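Local coordinates for uncharacterized protein (Bacteroides caccae, PDB 4L7A) that is of unknown function but probably acts as a zinc-dependent peptidase, at residues 67-70 and 71-75; 81-84 and 85-89; 139-142 and 143-147; 203-206 and 207-211; 234-237 and 238-242. All coordinates share one frame; numbering follows the deposited sequence.

Interaction 1: 67-70 and 71-75; sequences KIVK and HCWLE
V69 and W73 lie side by side on one face of helix 59-81, where the helix widens into a pi-type turn. V69 CG1 reaches the edge of the indole, near its plane, 3.4 Å from W73 CE3. This methyl is anti to the backbone N (chi1 171°), which aims it down the helix toward the ring. L74 CG lies over one face of the same ring, toward its rim. Next to them, I68 CG2 meets C72 SG at 4.2 Å. This is the tight, buried side. M142 and F139 of helix 131-153 pack against it.

The other side is looser and polar. The bent K70 chain crosses that of E75 at an angle, and K70 NZ makes a salt bridge to E75 OE2 at 3.5 Å. A twist at chi3 (145°) brings K70 CE within 3.3 Å of E75 OE2, and the bend at chi4 sets the direction of NZ. E75 is held a second time, because OE1 pairs with R258. With an alanine at K70, E75 OE2 would probably lose its lysine mate, leaving the carboxylate held by R258 with one charged partner fewer.

The backbone shows the wide turn. W73 N bonds to V69 O at 3.1 Å, while L74 N reaches the same oxygen only weakly. E75 N, five residues on, then gives a nearly straight bond to K70 O, at 2.7 Å and an N-H...O angle of 168°.

Interaction 2: 81-84 and 85-89; sequences GGLD and FTRAC
G82 O starts the short helix 83-88, accepting T86 N at 3.2 Å with an N-H...O angle of 170° and taking a weaker bond from F85 N. R87 N to L83 O (2.9 Å) and A88 N to D84 O (3.0 Å) carry the helix on.

One ring atom of F85, CD2, passes 3.9 Å from G81 CA. A CB on G81 would clash with that ring atom. Two helices meet here. G82 leaves helix 59-81 with a positive phi of 90° and is at once the N-cap of helix 83-88. With the backbone turned this way, a side chain on G82 would collide with G81 O, and glycine suits the position. On the outer side L83 and R87 meet at an angle, with L83 CG 3.7 Å from R87 CD. R87 bends at chi3 (68°), and its guanidinium is bound by N36 and the P34 carbonyl. T86 OG1 turns to D78 on helix 59-81. The F85 ring is buried against L150, M240 and W244.

Interaction 3: 139-142 and 143-147; sequences FKVM and HHEFA
F146 folds its ring over the M142 carbonyl one turn back. Its CB is 3.8 Å from M142 O. CG is much nearer, 3.2 Å from that oxygen, and CD1 and CD2 follow closely. The ring lies with its face to the carbonyl, since chi2 is only -26°, and M142 O sits 3.1 Å above the plane over the ring centre. CE1 and CE2 stay near the same oxygen. CZ ends against the side chain of M142, here a selenomethionine, 3.8 Å from its CB and 4.1 Å from its CE. M142 O is thus gripped along the backbone by F146 N, at 2.9 Å, and roofed by the F146 ring. W73 of helix 59-81 stacks on the opposite side of that ring.

This part of helix 131-153 holds the start of an HExxH sequence, the zinc-binding signature of this clan, beginning at H144 and E145. By analogy with relatives, H144 is probably a zinc ligand and E145 probably the general base. H144 ND1 is hydrogen-bonded to E201, which also pairs with K140 NZ. E145 CG is 3.4 Å from V141 O. H143 faces another way: its ND1 bonds to the Y77 hydroxyl, and its CD2 is 3.1 Å from F139 O. H143 N also donates to F139 O, in a nearly straight bond.

Interaction 4: 203-206 and 207-211; sequences TACF and LTYPE
A204 O is gripped twice by T208. The hydroxyl OG1 donates to it at 2.7 Å, and the backbone N adds a weak bond at 3.2 Å. OG1 takes the crowded position between the backbone N and the carbonyl carbon (chi1 59°), which turns it back onto the helix. The T208 hydroxyl is thereby tied to the backbone in a buried place.

One residue on, Y209 N donates to C205 O at 2.8 Å. The Y209 side chain then lies against C205. C205 CB sits over the centre of the ring as a CH-pi contact, 3.8 Å from the centroid and 9° off the normal. C205 SG stands further along, oblique to the ring, in a sulfur-aromatic contact 4.0 Å from the Y209 centroid. It is close to both CZ and OH of the tyrosine.

This is the C-terminal end of helix 195-208. Y209 is the first residue to leave helical angles, and P210 precedes the next helix. A water joins the last turn to the exit, donating to F206 O at 2.8 Å and to Y209 O at 2.7 Å. Cutting Y209 back to an alanine is likely to strip C205 CB and SG of their aromatic cover and open a gap beside T188 and V217.

Earlier in the turn, L207 N bonds to T203 O, and L207 CG lies 3.2 Å from that same oxygen. F206 is buried between helices 211-244 and 248-260 and meets W214 edge-to-face.

Interaction 5: 234-237 and 238-242; sequences AMVK and KYMKD
V236 and M240 make a contact one helical turn apart within the long helix 211-244, toward its C-terminal end. V236 CG1 lies 4.2 Å from CG of M240, a selenomethionine. M240 N also bonds to V236 O, at 2.8 Å with an N-H...O angle of 165°. M240 CG rests 3.3 Å from the same oxygen. Beyond CG its chain bends twice (chi2 -68°, chi3 -76°), and the selenium end turns off from V236.

Y239 stands beside this pair. V236 O approaches the edge of its ring, near the ring plane, and Y239 N bonds to M235 O at 2.8 Å. The Y239 hydroxyl is held by the K154 carbonyl and by W244 NE1. These side chains are buried: V236 packs on I199, V202 and T203, while M240 meets L150 and L248.

The opposite face is charged. K238 runs along the helix to D242. K238 NZ makes a salt bridge to D242 OD2 at 2.9 Å, and OD2 accepts on its syn lone pair. K241 N closes the turn on K237 O at 3.0 Å. The arrangement is typical of an amphipathic helix, one face packed on helices 195-208 and 248-260 and the other charged.

How the interactions relate
The centre of interaction 3 is about 3 Å from the centre of the chain. It holds the start of the HExxH sequence, so the others are best placed by it. Interaction 1 packs on it, with C72 CB 3.9 Å from F139 CZ. Interaction 4 covers another side: H143 CD2 is 3.5 Å from T208 CG2, and K140 CE is 3.6 Å from C205 SG. Interaction 5 does not touch interaction 3 but backs interaction 4, with V236 CG1 3.5 Å from T203 OG1. Interaction 2 touches interactions 1, 3 and 5, through T86 CG2 to L74 CD2 (3.7 Å), C89 O to F146 CD1 (3.3 Å) and F85 CZ to M240 CE (3.8 Å). Interactions 1 and 5 lie furthest apart, about 24 Å between centres.

Interaction 1: 67-70 and 71-75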
loop_
_atom_site.group_PDB
_atom_site.type_symbol
_atom_site.label_atom_id
_atom_site.label_comp_id
_atom_site.label_asym_id
_atom_site.label_seq_id
_atom_site.Cartn_x
_atom_site.Cartn_y
_atom_site.Cartn_z
ATOM N N LYS A 67 5.332 7.666 11.074
ATOM C CA LYS A 67 4.927 6.775 12.175
ATOM C C LYS A 67 3.680 5.941 11.825
ATOM O O LYS A 67 3.553 4.780 12.261
ATOM C CB LYS A 67 4.640 7.558 13.459
ATOM C CG LYS A 67 5.848 8.245 14.057
ATOM C CD LYS A 67 5.593 8.668 15.483
ATOM C CE LYS A 67 6.898 9.191 16.162
ATOM N NZ LYS A 67 6.570 9.622 17.526
ATOM N N ILE A 68 2.754 6.534 11.078
ATOM C CA ILE A 68 1.549 5.821 10.658
ATOM C C ILE A 68 1.908 4.682 9.686
ATOM O O ILE A 68 1.394 3.539 9.798
ATOM C CB ILE A 68 0.546 6.797 10.088
ATOM C CG1 ILE A 68 0.056 7.686 11.251
ATOM C CG2 ILE A 68 -0.620 6.082 9.462
ATOM C CD1 ILE A 68 -0.892 8.812 10.833
ATOM N N VAL A 69 2.759 5.002 8.725
ATOM C CA VAL A 69 3.212 4.024 7.710
ATOM C C VAL A 69 3.929 2.826 8.355
ATOM O O VAL A 69 3.717 1.666 7.971
ATOM C CB VAL A 69 4.097 4.718 6.692
ATOM C CG1 VAL A 69 4.769 3.752 5.762
ATOM C CG2 VAL A 69 3.244 5.669 5.840
ATOM N N LYS A 70 4.740 3.095 9.372
ATOM C CA LYS A 70 5.466 2.043 10.041
ATOM C C LYS A 70 4.530 1.213 10.865
ATOM O O LYS A 70 4.577 -0.020 10.820
ATOM C CB LYS A 70 6.552 2.624 10.928
ATOM C CG LYS A 70 7.335 1.586 11.750
ATOM C CD LYS A 70 8.519 2.245 12.471
ATOM C CE LYS A 70 8.791 1.606 13.845
ATOM N NZ LYS A 70 9.245 0.180 13.684
ATOM N N HIS A 71 3.627 1.869 11.565
ATOM C CA HIS A 71 2.643 1.153 12.425
ATOM C C HIS A 71 1.655 0.261 11.668
ATOM O O HIS A 71 1.335 -0.847 12.118
ATOM C CB HIS A 71 1.827 2.139 13.253
ATOM C CG HIS A 71 0.993 1.485 14.294
ATOM N ND1 HIS A 71 1.547 0.889 15.414
ATOM C CD2 HIS A 71 -0.342 1.290 14.377
ATOM C CE1 HIS A 71 0.583 0.396 16.165
ATOM N NE2 HIS A 71 -0.572 0.620 15.558
ATOM N N CYS A 72 1.215 0.741 10.506
ATOM C CA CYS A 72 0.116 0.101 9.759
ATOM C C CYS A 72 0.526 -0.852 8.631
ATOM O O CYS A 72 -0.295 -1.671 8.163
ATOM C CB CYS A 72 -0.783 1.168 9.201
ATOM S SG CYS A 72 -1.571 2.137 10.487
ATOM N N TRP A 73 1.768 -0.767 8.208
ATOM C CA TRP A 73 2.322 -1.674 7.195
ATOM C C TRP A 73 3.544 -2.409 7.759
ATOM O O TRP A 73 3.473 -3.630 8.008
ATOM C CB TRP A 73 2.550 -0.981 5.841
ATOM C CG TRP A 73 3.682 -1.548 5.084
ATOM C CD1 TRP A 73 3.904 -2.856 4.761
ATOM C CD2 TRP A 73 4.795 -0.824 4.623
ATOM N NE1 TRP A 73 5.141 -2.982 4.156
ATOM C CE2 TRP A 73 5.679 -1.724 4.037
ATOM C CE3 TRP A 73 5.113 0.533 4.601
ATOM C CZ2 TRP A 73 6.872 -1.303 3.419
ATOM C CZ3 TRP A 73 6.349 0.932 4.039
ATOM C CH2 TRP A 73 7.189 0.006 3.474
ATOM N N LEU A 74 4.628 -1.682 8.052
ATOM C CA LEU A 74 5.891 -2.333 8.373
ATOM C C LEU A 74 5.781 -3.207 9.616
ATOM O O LEU A 74 6.128 -4.354 9.563
ATOM C CB LEU A 74 6.996 -1.325 8.561
ATOM C CG LEU A 74 7.539 -0.665 7.307
ATOM C CD1 LEU A 74 8.362 0.547 7.685
ATOM C CD2 LEU A 74 8.393 -1.606 6.515
ATOM N N GLU A 75 5.172 -2.691 10.675
ATOM C CA GLU A 75 4.950 -3.469 11.871
ATOM C C GLU A 75 3.906 -4.567 11.739
ATOM O O GLU A 75 3.959 -5.544 12.498
ATOM C CB GLU A 75 4.640 -2.590 13.077
ATOM C CG GLU A 75 5.885 -1.887 13.629
ATOM C CD GLU A 75 5.535 -1.035 14.851
ATOM O OE1 GLU A 75 4.718 -1.445 15.699
ATOM O OE2 GLU A 75 6.027 0.069 14.940
#

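Interaction 2: 81-84 and 85-89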
loop_
_atom_site.group_PDB
_atom_site.type_symbol
_atom_site.label_atom_id
_atom_site.label_comp_id
_atom_site.label_asym_id
_atom_site.label_seq_id
_atom_site.Cartn_x
_atom_site.Cartn_y
_atom_site.Cartn_z
ATOM N N GLY A 81 4.533 -11.979 9.549
ATOM C CA GLY A 81 5.497 -12.743 8.720
ATOM C C GLY A 81 6.939 -12.728 9.207
ATOM O O GLY A 81 7.748 -13.481 8.733
ATOM N N GLY A 82 7.273 -11.850 10.146
ATOM C CA GLY A 82 8.651 -11.732 10.594
ATOM C C GLY A 82 9.391 -10.700 9.753
ATOM O O GLY A 82 8.963 -10.332 8.660
ATOM N N LEU A 83 10.537 -10.283 10.274
ATOM C CA LEU A 83 11.326 -9.204 9.748
ATOM C C LEU A 83 11.814 -9.557 8.351
ATOM O O LEU A 83 11.804 -8.698 7.452
ATOM C CB LEU A 83 12.485 -8.884 10.667
ATOM C CG LEU A 83 13.282 -7.666 10.223
ATOM C CD1 LEU A 83 12.495 -6.392 10.527
ATOM C CD2 LEU A 83 14.707 -7.626 10.886
ATOM N N ASP A 84 12.135 -10.821 8.135
ATOM C CA ASP A 84 12.650 -11.251 6.838
ATOM C C ASP A 84 11.643 -11.123 5.732
ATOM O O ASP A 84 11.958 -10.721 4.618
ATOM C CB ASP A 84 13.120 -12.697 6.910
ATOM C CG ASP A 84 14.413 -12.832 7.675
ATOM O OD1 ASP A 84 15.169 -11.864 7.698
ATOM O OD2 ASP A 84 14.675 -13.883 8.280
ATOM N N PHE A 85 10.402 -11.409 6.056
ATOM C CA PHE A 85 9.304 -11.227 5.089
ATOM C C PHE A 85 9.152 -9.756 4.744
ATOM O O PHE A 85 9.119 -9.341 3.567
ATOM C CB PHE A 85 8.009 -11.788 5.700
ATOM C CG PHE A 85 6.777 -11.391 4.970
ATOM C CD1 PHE A 85 6.469 -11.975 3.756
ATOM C CD2 PHE A 85 5.909 -10.486 5.512
ATOM C CE1 PHE A 85 5.342 -11.631 3.071
ATOM C CE2 PHE A 85 4.721 -10.123 4.839
ATOM C CZ PHE A 85 4.444 -10.691 3.613
ATOM N N THR A 86 9.078 -8.931 5.781
ATOM C CA THR A 86 8.917 -7.485 5.570
ATOM C C THR A 86 10.003 -6.944 4.697
ATOM O O THR A 86 9.724 -6.218 3.746
ATOM C CB THR A 86 8.876 -6.722 6.908
ATOM O OG1 THR A 86 7.926 -7.357 7.752
ATOM C CG2 THR A 86 8.459 -5.257 6.722
ATOM N N ARG A 87 11.242 -7.334 4.984
ATOM C CA ARG A 87 12.368 -6.884 4.197
ATOM C C ARG A 87 12.282 -7.380 2.779
ATOM O O ARG A 87 12.789 -6.731 1.886
ATOM C CB ARG A 87 13.727 -7.295 4.832
ATOM C CG ARG A 87 14.045 -6.490 6.108
ATOM C CD ARG A 87 15.081 -7.179 7.027
ATOM N NE ARG A 87 16.382 -7.197 6.370
ATOM C CZ ARG A 87 17.204 -6.138 6.241
ATOM N NH1 ARG A 87 16.893 -4.925 6.711
ATOM N NH2 ARG A 87 18.378 -6.285 5.645
ATOM N N ALA A 88 11.696 -8.561 2.558
ATOM C CA ALA A 88 11.694 -9.142 1.215
ATOM C C ALA A 88 10.831 -8.383 0.214
ATOM O O ALA A 88 11.072 -8.488 -0.964
ATOM C CB ALA A 88 11.255 -10.605 1.243
ATOM N N CYS A 89 9.807 -7.669 0.671
ATOM C CA CYS A 89 8.966 -6.913 -0.233
ATOM C C CYS A 89 8.950 -5.405 0.014
ATOM O O CYS A 89 7.993 -4.756 -0.341
ATOM C CB CYS A 89 7.546 -7.461 -0.205
ATOM S SG CYS A 89 6.797 -7.646 1.398
#

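Interaction 3: 139-142 and 143-147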
loop_
_atom_site.group_PDB
_atom_site.type_symbol
_atom_site.label_atom_id
_atom_site.label_comp_id
_atom_site.label_asym_id
_atom_site.label_seq_id
_atom_site.Cartn_x
_atom_site.Cartn_y
_atom_site.Cartn_z
ATOM N N PHE A 139 -2.409 3.162 1.142
ATOM C CA PHE A 139 -2.015 1.817 1.535
ATOM C C PHE A 139 -2.426 0.756 0.530
ATOM O O PHE A 139 -1.708 -0.206 0.340
ATOM C CB PHE A 139 -2.552 1.416 2.913
ATOM C CG PHE A 139 -1.906 2.135 4.031
ATOM C CD1 PHE A 139 -0.547 2.039 4.228
ATOM C CD2 PHE A 139 -2.650 2.861 4.910
ATOM C CE1 PHE A 139 0.066 2.761 5.251
ATOM C CE2 PHE A 139 -2.064 3.533 5.943
ATOM C CZ PHE A 139 -0.712 3.510 6.100
ATOM N N LYS A 140 -3.583 0.924 -0.109
ATOM C CA LYS A 140 -4.010 -0.050 -1.134
ATOM C C LYS A 140 -2.920 -0.245 -2.208
ATOM O O LYS A 140 -2.490 -1.373 -2.517
ATOM C CB LYS A 140 -5.360 0.348 -1.742
ATOM C CG LYS A 140 -5.660 -0.187 -3.136
ATOM C CD LYS A 140 -6.038 -1.624 -3.014
ATOM C CE LYS A 140 -6.102 -2.329 -4.391
ATOM N NZ LYS A 140 -6.727 -1.521 -5.464
ATOM N N VAL A 141 -2.520 0.842 -2.836
ATOM C CA VAL A 141 -1.465 0.754 -3.866
ATOM C C VAL A 141 -0.146 0.207 -3.322
ATOM O O VAL A 141 0.546 -0.566 -3.997
ATOM C CB VAL A 141 -1.207 2.123 -4.516
ATOM C CG1 VAL A 141 -0.102 2.032 -5.457
ATOM C CG2 VAL A 141 -2.480 2.533 -5.280
HETATM N N MSE A 142 0.203 0.583 -2.111
HETATM C CA MSE A 142 1.409 0.052 -1.512
HETATM C C MSE A 142 1.392 -1.473 -1.372
HETATM O O MSE A 142 2.310 -2.127 -1.835
HETATM C CB MSE A 142 1.713 0.724 -0.161
HETATM C CG MSE A 142 2.168 2.185 -0.354
HETATM SE SE MSE A 142 2.119 3.206 1.317
HETATM C CE MSE A 142 3.953 2.789 1.857
ATOM N N HIS A 143 0.357 -2.017 -0.717
ATOM C CA HIS A 143 0.243 -3.468 -0.596
ATOM C C HIS A 143 0.219 -4.142 -1.949
ATOM O O HIS A 143 0.714 -5.249 -2.115
ATOM C CB HIS A 143 -0.979 -3.917 0.228
ATOM C CG HIS A 143 -0.919 -3.475 1.645
ATOM N ND1 HIS A 143 0.045 -3.943 2.523
ATOM C CD2 HIS A 143 -1.648 -2.559 2.331
ATOM C CE1 HIS A 143 -0.112 -3.358 3.695
ATOM N NE2 HIS A 143 -1.114 -2.494 3.604
ATOM N N HIS A 144 -0.336 -3.478 -2.938
ATOM C CA HIS A 144 -0.370 -4.056 -4.277
ATOM C C HIS A 144 1.095 -4.225 -4.758
ATOM O O HIS A 144 1.477 -5.270 -5.221
ATOM C CB HIS A 144 -1.192 -3.194 -5.249
ATOM C CG HIS A 144 -1.053 -3.587 -6.693
ATOM N ND1 HIS A 144 -2.135 -3.901 -7.486
ATOM C CD2 HIS A 144 0.035 -3.675 -7.498
ATOM C CE1 HIS A 144 -1.717 -4.182 -8.713
ATOM N NE2 HIS A 144 -0.401 -4.015 -8.753
ATOM N N GLU A 145 1.891 -3.184 -4.655
ATOM C CA GLU A 145 3.302 -3.202 -5.125
ATOM C C GLU A 145 4.163 -4.139 -4.321
ATOM O O GLU A 145 5.030 -4.808 -4.900
ATOM C CB GLU A 145 3.874 -1.820 -5.070
ATOM C CG GLU A 145 3.187 -0.848 -6.063
ATOM C CD GLU A 145 3.514 -1.185 -7.515
ATOM O OE1 GLU A 145 4.698 -1.543 -7.802
ATOM O OE2 GLU A 145 2.598 -1.141 -8.356
ATOM N N PHE A 146 3.926 -4.221 -3.009
ATOM C CA PHE A 146 4.674 -5.176 -2.205
ATOM C C PHE A 146 4.361 -6.605 -2.630
ATOM O O PHE A 146 5.272 -7.406 -2.788
ATOM C CB PHE A 146 4.490 -4.969 -0.723
ATOM C CG PHE A 146 4.710 -3.555 -0.280
ATOM C CD1 PHE A 146 5.530 -2.688 -0.981
ATOM C CD2 PHE A 146 4.075 -3.076 0.847
ATOM C CE1 PHE A 146 5.693 -1.367 -0.554
ATOM C CE2 PHE A 146 4.266 -1.780 1.280
ATOM C CZ PHE A 146 5.060 -0.930 0.578
ATOM N N ALA A 147 3.101 -6.881 -2.919
ATOM C CA ALA A 147 2.728 -8.167 -3.375
ATOM C C ALA A 147 3.399 -8.508 -4.673
ATOM O O ALA A 147 3.877 -9.626 -4.861
ATOM C CB ALA A 147 1.195 -8.272 -3.511
#

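Interaction 4: 203-206 and 207-211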
loop_
_atom_site.group_PDB
_atom_site.type_symbol
_atom_site.label_atom_id
_atom_site.label_comp_id
_atom_site.label_asym_id
_atom_site.label_seq_id
_atom_site.Cartn_x
_atom_site.Cartn_y
_atom_site.Cartn_z
ATOM N N THR A 203 -4.826 -9.558 -3.409
ATOM C CA THR A 203 -4.058 -9.453 -2.177
ATOM C C THR A 203 -4.225 -8.097 -1.484
ATOM O O THR A 203 -4.505 -8.018 -0.281
ATOM C CB THR A 203 -2.532 -9.656 -2.482
ATOM O OG1 THR A 203 -2.310 -10.858 -3.238
ATOM C CG2 THR A 203 -1.724 -9.723 -1.191
ATOM N N ALA A 204 -4.075 -6.998 -2.248
ATOM C CA ALA A 204 -4.164 -5.653 -1.716
ATOM C C ALA A 204 -5.581 -5.287 -1.274
ATOM O O ALA A 204 -5.752 -4.577 -0.250
ATOM C CB ALA A 204 -3.714 -4.653 -2.742
ATOM N N CYS A 205 -6.568 -5.726 -2.038
ATOM C CA CYS A 205 -7.978 -5.502 -1.611
ATOM C C CYS A 205 -8.311 -6.307 -0.358
ATOM O O CYS A 205 -8.910 -5.797 0.599
ATOM C CB CYS A 205 -8.959 -5.827 -2.717
ATOM S SG CYS A 205 -8.875 -4.687 -4.154
ATOM N N PHE A 206 -7.909 -7.569 -0.343
ATOM C CA PHE A 206 -8.178 -8.397 0.795
ATOM C C PHE A 206 -7.544 -7.813 2.055
ATOM O O PHE A 206 -8.195 -7.786 3.112
ATOM C CB PHE A 206 -7.682 -9.829 0.584
ATOM C CG PHE A 206 -8.093 -10.761 1.675
ATOM C CD1 PHE A 206 -9.432 -11.092 1.847
ATOM C CD2 PHE A 206 -7.160 -11.267 2.552
ATOM C CE1 PHE A 206 -9.857 -11.947 2.877
ATOM C CE2 PHE A 206 -7.558 -12.139 3.575
ATOM C CZ PHE A 206 -8.928 -12.483 3.734
ATOM N N LEU A 207 -6.316 -7.294 1.946
ATOM C CA LEU A 207 -5.650 -6.791 3.109
ATOM C C LEU A 207 -6.194 -5.460 3.617
ATOM O O LEU A 207 -6.110 -5.218 4.776
ATOM C CB LEU A 207 -4.120 -6.701 2.888
ATOM C CG LEU A 207 -3.381 -8.016 2.737
ATOM C CD1 LEU A 207 -1.854 -7.775 2.578
ATOM C CD2 LEU A 207 -3.656 -8.879 3.979
ATOM N N THR A 208 -6.728 -4.605 2.746
ATOM C CA THR A 208 -7.106 -3.255 3.112
ATOM C C THR A 208 -8.644 -3.016 3.216
ATOM O O THR A 208 -9.060 -2.190 4.009
ATOM C CB THR A 208 -6.569 -2.204 2.122
ATOM O OG1 THR A 208 -7.052 -2.459 0.796
ATOM C CG2 THR A 208 -5.083 -2.208 2.091
ATOM N N TYR A 209 -9.463 -3.753 2.447
ATOM C CA TYR A 209 -10.942 -3.572 2.483
ATOM C C TYR A 209 -11.556 -4.010 3.830
ATOM O O TYR A 209 -11.282 -5.129 4.289
ATOM C CB TYR A 209 -11.618 -4.379 1.384
ATOM C CG TYR A 209 -11.546 -3.802 -0.019
ATOM C CD1 TYR A 209 -10.625 -2.820 -0.354
ATOM C CD2 TYR A 209 -12.313 -4.359 -1.050
ATOM C CE1 TYR A 209 -10.567 -2.296 -1.646
ATOM C CE2 TYR A 209 -12.246 -3.853 -2.345
ATOM C CZ TYR A 209 -11.395 -2.823 -2.634
ATOM O OH TYR A 209 -11.315 -2.345 -3.899
ATOM N N PRO A 210 -12.330 -3.129 4.482
ATOM C CA PRO A 210 -13.074 -3.637 5.600
ATOM C C PRO A 210 -14.068 -4.679 5.081
ATOM O O PRO A 210 -14.435 -4.726 3.890
ATOM C CB PRO A 210 -13.827 -2.415 6.124
ATOM C CG PRO A 210 -13.037 -1.223 5.660
ATOM C CD PRO A 210 -12.469 -1.676 4.335
ATOM N N GLU A 211 -14.511 -5.468 5.995
ATOM C CA GLU A 211 -15.418 -6.512 5.694
ATOM C C GLU A 211 -16.625 -6.070 4.855
ATOM O O GLU A 211 -16.946 -6.743 3.881
ATOM C CB GLU A 211 -15.846 -7.122 7.006
ATOM C CG GLU A 211 -16.579 -8.415 6.860
ATOM C CD GLU A 211 -17.031 -8.952 8.208
ATOM O OE1 GLU A 211 -16.160 -9.191 9.092
ATOM O OE2 GLU A 211 -18.259 -9.089 8.370
HETATM O O HOH W 1 -11.006 -7.442 3.016
#

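Interaction 5: 234-237 and 238-242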
loop_
_atom_site.group_PDB
_atom_site.type_symbol
_atom_site.label_atom_id
_atom_site.label_comp_id
_atom_site.label_asym_id
_atom_site.label_seq_id
_atom_site.Cartn_x
_atom_site.Cartn_y
_atom_site.Cartn_z
ATOM N N ALA A 234 -8.545 -18.192 -2.254
ATOM C CA ALA A 234 -8.023 -19.374 -1.600
ATOM C C ALA A 234 -6.609 -19.651 -2.115
ATOM O O ALA A 234 -5.690 -20.008 -1.353
ATOM C CB ALA A 234 -8.900 -20.543 -1.837
HETATM N N MSE A 235 -6.421 -19.471 -3.412
HETATM C CA MSE A 235 -5.121 -19.718 -4.019
HETATM C C MSE A 235 -4.047 -18.733 -3.512
HETATM O O MSE A 235 -2.915 -19.119 -3.213
HETATM C CB MSE A 235 -5.231 -19.641 -5.527
HETATM C CG MSE A 235 -3.970 -20.211 -6.195
HETATM SE SE MSE A 235 -4.218 -20.535 -8.118
HETATM C CE MSE A 235 -5.537 -21.928 -8.057
ATOM N N VAL A 236 -4.419 -17.466 -3.385
ATOM C CA VAL A 236 -3.530 -16.456 -2.774
ATOM C C VAL A 236 -3.181 -16.807 -1.307
ATOM O O VAL A 236 -2.018 -16.760 -0.923
ATOM C CB VAL A 236 -4.148 -15.034 -2.827
ATOM C CG1 VAL A 236 -3.267 -13.998 -2.101
ATOM C CG2 VAL A 236 -4.299 -14.608 -4.270
ATOM N N LYS A 237 -4.189 -17.115 -0.499
ATOM C CA LYS A 237 -3.936 -17.549 0.855
ATOM C C LYS A 237 -2.912 -18.699 0.875
ATOM O O LYS A 237 -1.977 -18.689 1.674
ATOM C CB LYS A 237 -5.216 -17.969 1.517
ATOM C CG LYS A 237 -6.057 -16.815 1.982
ATOM C CD LYS A 237 -7.372 -17.347 2.643
ATOM C CE LYS A 237 -8.172 -16.159 3.216
ATOM N NZ LYS A 237 -9.624 -16.537 3.391
ATOM N N LYS A 238 -3.108 -19.688 0.005
ATOM C CA LYS A 238 -2.245 -20.849 -0.057
ATOM C C LYS A 238 -0.826 -20.474 -0.479
ATOM O O LYS A 238 0.126 -20.948 0.092
ATOM C CB LYS A 238 -2.846 -21.893 -1.000
ATOM C CG LYS A 238 -1.983 -23.171 -1.154
ATOM C CD LYS A 238 -2.720 -24.299 -1.901
ATOM C CE LYS A 238 -1.740 -25.355 -2.445
ATOM N NZ LYS A 238 -0.960 -26.036 -1.367
ATOM N N TYR A 239 -0.707 -19.605 -1.479
ATOM C CA TYR A 239 0.563 -19.097 -1.925
ATOM C C TYR A 239 1.282 -18.349 -0.777
ATOM O O TYR A 239 2.488 -18.574 -0.545
ATOM C CB TYR A 239 0.377 -18.127 -3.097
ATOM C CG TYR A 239 1.611 -17.264 -3.400
ATOM C CD1 TYR A 239 2.741 -17.807 -4.025
ATOM C CD2 TYR A 239 1.657 -15.926 -3.039
ATOM C CE1 TYR A 239 3.882 -17.026 -4.290
ATOM C CE2 TYR A 239 2.787 -15.137 -3.303
ATOM C CZ TYR A 239 3.896 -15.707 -3.918
ATOM O OH TYR A 239 5.003 -14.900 -4.163
HETATM N N MSE A 240 0.571 -17.465 -0.073
HETATM C CA MSE A 240 1.249 -16.713 0.981
HETATM C C MSE A 240 1.732 -17.680 2.083
HETATM O O MSE A 240 2.840 -17.494 2.636
HETATM C CB MSE A 240 0.363 -15.650 1.542
HETATM C CG MSE A 240 -0.023 -14.600 0.530
HETATM SE SE MSE A 240 1.536 -13.533 0.028
HETATM C CE MSE A 240 1.653 -12.420 1.617
ATOM N N LYS A 241 0.920 -18.710 2.356
ATOM C CA LYS A 241 1.302 -19.760 3.311
ATOM C C LYS A 241 2.512 -20.612 2.839
ATOM O O LYS A 241 3.535 -20.697 3.523
ATOM C CB LYS A 241 0.112 -20.665 3.610
ATOM C CG LYS A 241 0.413 -21.749 4.588
ATOM C CD LYS A 241 -0.878 -22.485 4.958
ATOM C CE LYS A 241 -0.666 -23.968 4.841
ATOM N NZ LYS A 241 -1.529 -24.754 5.754
ATOM N N ASP A 242 2.423 -21.186 1.657
ATOM C CA ASP A 242 3.453 -22.086 1.194
ATOM C C ASP A 242 4.775 -21.355 0.910
ATOM O O ASP A 242 5.812 -21.887 1.203
ATOM C CB ASP A 242 3.026 -22.845 -0.073
ATOM C CG ASP A 242 1.810 -23.744 0.138
ATOM O OD1 ASP A 242 1.452 -24.006 1.310
ATOM O OD2 ASP A 242 1.205 -24.145 -0.889
#